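Local coordinates for polar amino acid ABC uptake transporter substrate binding protein (Streptococcus thermophilus LMG 18311, PDB 3HV1), which probably binds polar amino acids outside the cell and delivers them to an ABC uptake transporter, at residues F100-M105 / K225-F230. Sequence-based numbering, arbitrary orientation.
Sequences FTEPYM and KINQGF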
ATOM      1  N   PHE A 100      -5.373  -5.973   8.894  1.00 25.20           N
ATOM      2  CA  PHE A 100      -4.050  -5.398   9.120  1.00 24.36           C
ATOM      3  C   PHE A 100      -3.945  -3.889   9.125  1.00 23.08           C
ATOM      4  O   PHE A 100      -4.702  -3.196   8.448  1.00 25.81           O
ATOM      5  CB  PHE A 100      -3.088  -5.914   8.048  1.00 24.81           C
ATOM      6  CG  PHE A 100      -2.714  -7.351   8.208  1.00 27.10           C
ATOM      7  CD1 PHE A 100      -1.577  -7.705   8.925  1.00 27.79           C
ATOM      8  CD2 PHE A 100      -3.496  -8.355   7.644  1.00 27.57           C
ATOM      9  CE1 PHE A 100      -1.218  -9.032   9.077  1.00 28.21           C
ATOM     10  CE2 PHE A 100      -3.147  -9.691   7.792  1.00 28.08           C
ATOM     11  CZ  PHE A 100      -2.007 -10.030   8.510  1.00 29.28           C
ATOM     12  N   THR A 101      -2.981  -3.385   9.891  1.00 22.55           N
ATOM     13  CA  THR A 101      -2.724  -1.957   9.910  1.00 19.00           C
ATOM     14  C   THR A 101      -1.887  -1.783   8.653  1.00 20.35           C
ATOM     15  O   THR A 101      -1.568  -2.758   7.966  1.00 16.93           O
ATOM     16  CB  THR A 101      -1.805  -1.520  11.063  1.00 19.81           C
ATOM     17  OG1 THR A 101      -0.563  -2.242  10.967  1.00 19.38           O
ATOM     18  CG2 THR A 101      -2.454  -1.763  12.415  1.00 15.78           C
ATOM     19  N   GLU A 102      -1.540  -0.537   8.363  1.00 19.37           N
ATOM     20  CA  GLU A 102      -0.671  -0.224   7.240  1.00 22.99           C
ATOM     21  C   GLU A 102       0.698  -0.763   7.660  1.00 20.10           C
ATOM     22  O   GLU A 102       0.938  -0.982   8.848  1.00 20.37           O
ATOM     23  CB  GLU A 102      -0.588   1.294   7.055  1.00 24.93           C
ATOM     24  CG  GLU A 102      -1.895   1.929   6.639  1.00 31.87           C
ATOM     25  CD  GLU A 102      -2.466   1.281   5.399  1.00 39.08           C
ATOM     26  OE1 GLU A 102      -1.694   1.081   4.435  1.00 40.39           O
ATOM     27  OE2 GLU A 102      -3.683   0.974   5.383  1.00 43.15           O
ATOM     28  N   PRO A 103       1.606  -1.008   6.698  1.00 20.53           N
ATOM     29  CA  PRO A 103       2.929  -1.524   7.074  1.00 18.80           C
ATOM     30  C   PRO A 103       3.785  -0.442   7.722  1.00 19.07           C
ATOM     31  O   PRO A 103       3.746   0.707   7.291  1.00 21.25           O
ATOM     32  CB  PRO A 103       3.503  -1.998   5.741  1.00 20.37           C
ATOM     33  CG  PRO A 103       2.876  -1.034   4.750  1.00 20.93           C
ATOM     34  CD  PRO A 103       1.442  -0.986   5.230  1.00 20.30           C
ATOM     35  N   TYR A 104       4.550  -0.790   8.759  1.00 19.04           N
ATOM     36  CA  TYR A 104       5.388   0.214   9.415  1.00 16.44           C
ATOM     37  C   TYR A 104       6.876   0.104   9.036  1.00 17.55           C
ATOM     38  O   TYR A 104       7.669   1.009   9.308  1.00 18.56           O
ATOM     39  CB  TYR A 104       5.202   0.158  10.948  1.00 15.37           C
ATOM     40  CG  TYR A 104       5.427  -1.201  11.579  1.00 14.07           C
ATOM     41  CD1 TYR A 104       6.692  -1.584  12.018  1.00 15.67           C
ATOM     42  CD2 TYR A 104       4.376  -2.121  11.700  1.00 15.13           C
ATOM     43  CE1 TYR A 104       6.916  -2.862  12.563  1.00 14.76           C
ATOM     44  CE2 TYR A 104       4.590  -3.393  12.240  1.00 13.53           C
ATOM     45  CZ  TYR A 104       5.863  -3.753  12.667  1.00 15.52           C
ATOM     46  OH  TYR A 104       6.082  -5.009  13.180  1.00 16.42           O
HETATM   47  N   MSE A 105       7.258  -1.000   8.406  1.00 17.13           N
HETATM   48  CA  MSE A 105       8.638  -1.165   7.969  1.00 17.88           C
HETATM   49  C   MSE A 105       8.798  -2.318   6.992  1.00 18.31           C
HETATM   50  O   MSE A 105       8.006  -3.264   6.989  1.00 18.59           O
HETATM   51  CB  MSE A 105       9.588  -1.335   9.170  1.00 22.24           C
HETATM   52  CG  MSE A 105      10.020  -2.776   9.501  1.00 26.48           C
HETATM   53 SE   MSE A 105      11.561  -2.927  10.660  1.00 37.11          SE
HETATM   54  CE  MSE A 105      12.961  -2.874   9.329  1.00 27.64           C
ATOM     55  N   LYS A 225      -6.604   3.496  14.878  1.00 18.96           N
ATOM     56  CA  LYS A 225      -5.901   4.161  15.965  1.00 17.71           C
ATOM     57  C   LYS A 225      -4.421   3.816  15.935  1.00 17.02           C
ATOM     58  O   LYS A 225      -3.582   4.621  16.333  1.00 16.86           O
ATOM     59  CB  LYS A 225      -6.514   3.768  17.310  1.00 19.95           C
ATOM     60  CG  LYS A 225      -7.954   4.236  17.494  1.00 21.17           C
ATOM     61  CD  LYS A 225      -8.051   5.757  17.512  1.00 22.52           C
ATOM     62  CE  LYS A 225      -9.502   6.203  17.612  1.00 26.21           C
ATOM     63  NZ  LYS A 225      -9.621   7.688  17.674  1.00 28.99           N
ATOM     64  N   ILE A 226      -4.090   2.620  15.467  1.00 17.28           N
ATOM     65  CA  ILE A 226      -2.685   2.262  15.388  1.00 17.47           C
ATOM     66  C   ILE A 226      -2.069   3.024  14.215  1.00 17.63           C
ATOM     67  O   ILE A 226      -1.016   3.649  14.367  1.00 16.44           O
ATOM     68  CB  ILE A 226      -2.501   0.746  15.220  1.00 19.74           C
ATOM     69  CG1 ILE A 226      -2.963   0.037  16.504  1.00 17.30           C
ATOM     70  CG2 ILE A 226      -1.036   0.431  14.934  1.00 20.07           C
ATOM     71  CD1 ILE A 226      -3.060  -1.476  16.379  1.00 14.94           C
ATOM     72  N   ASN A 227      -2.725   2.988  13.055  1.00 18.02           N
ATOM     73  CA  ASN A 227      -2.227   3.707  11.878  1.00 19.53           C
ATOM     74  C   ASN A 227      -1.971   5.175  12.212  1.00 19.53           C
ATOM     75  O   ASN A 227      -0.954   5.742  11.822  1.00 19.31           O
ATOM     76  CB  ASN A 227      -3.232   3.633  10.723  1.00 17.92           C
ATOM     77  CG  ASN A 227      -3.316   2.260  10.114  1.00 19.26           C
ATOM     78  OD1 ASN A 227      -2.335   1.515  10.103  1.00 23.21           O
ATOM     79  ND2 ASN A 227      -4.481   1.918   9.580  1.00 20.78           N
ATOM     80  N   GLN A 228      -2.914   5.793  12.915  1.00 23.24           N
ATOM     81  CA  GLN A 228      -2.783   7.195  13.311  1.00 23.77           C
ATOM     82  C   GLN A 228      -1.629   7.334  14.304  1.00 23.16           C
ATOM     83  O   GLN A 228      -0.908   8.324  14.300  1.00 21.11           O
ATOM     84  CB  GLN A 228      -4.076   7.685  13.970  1.00 27.93           C
ATOM     85  CG  GLN A 228      -5.264   7.783  13.025  1.00 36.53           C
ATOM     86  CD  GLN A 228      -6.555   8.148  13.748  1.00 41.09           C
ATOM     87  OE1 GLN A 228      -6.576   9.047  14.591  1.00 44.10           O
ATOM     88  NE2 GLN A 228      -7.639   7.453  13.414  1.00 43.16           N
ATOM     89  N   GLY A 229      -1.474   6.334  15.165  1.00 21.47           N
ATOM     90  CA  GLY A 229      -0.398   6.360  16.141  1.00 20.60           C
ATOM     91  C   GLY A 229       0.956   6.417  15.457  1.00 19.74           C
ATOM     92  O   GLY A 229       1.818   7.208  15.843  1.00 18.96           O
ATOM     93  N   PHE A 230       1.149   5.580  14.440  1.00 19.75           N
ATOM     94  CA  PHE A 230       2.416   5.578  13.702  1.00 19.62           C
ATOM     95  C   PHE A 230       2.691   6.975  13.168  1.00 19.83           C
ATOM     96  O   PHE A 230       3.792   7.498  13.300  1.00 17.64           O
ATOM     97  CB  PHE A 230       2.371   4.633  12.498  1.00 15.87           C
ATOM     98  CG  PHE A 230       2.269   3.174  12.850  1.00 18.04           C
ATOM     99  CD1 PHE A 230       2.797   2.684  14.040  1.00 19.26           C
ATOM    100  CD2 PHE A 230       1.690   2.280  11.956  1.00 17.35           C
ATOM    101  CE1 PHE A 230       2.750   1.320  14.338  1.00 17.39           C
ATOM    102  CE2 PHE A 230       1.638   0.909  12.245  1.00 17.59           C
ATOM    103  CZ  PHE A 230       2.169   0.437  13.437  1.00 17.98           C
TER
HETATM  104  O   HOH W   1      -5.126  -0.686   7.882  1.00 23.85           O
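Helix 220-236 packs on the loop between strands 99-100 and 105-114, in the type 2 periplasmic-binding fold of the family 3 solute-binding proteins. The tight part is buried. The backbone puts Tyr104 CB over one face of the Phe230 ring, a CH-pi contact 4.0 Å from the ring centroid. Tyr104 CG takes the crowded position between its backbone N and carbonyl carbon (chi1 54°), which swings the ring so that Tyr104 CD2 lies 3.8 Å from Phe230 CZ. The two rings meet obliquely, with planes at 51°. Leu50 and Val54 of helix 46-56 also touch Phe230. The methyl CG2 of Thr101 meets Ile226 CG2 at 3.6 Å. Thr101 OG1 turns instead to Glu102 O, 2.9 Å away, and accepts a hydrogen bond from Val213 N. The buried hydroxyl, at the edge of the Phe230 ring, is thus satisfied by two backbone partners.

The other side is more polar and partly exposed. Glu102 N gives a nearly straight hydrogen bond (173°) to Asn227 OD1, 2.8 Å away, in the amide plane and on a lone pair. Asn227 ND2 donates to a water at 3.2 Å. That water donates to Phe100 O at 2.6 Å and only weakly to Glu102 OE2. Asn227 therefore uses both ends of its amide, which fixes its flip: the oxygen accepts from the loop backbone, and the nitrogen reaches the loop through water.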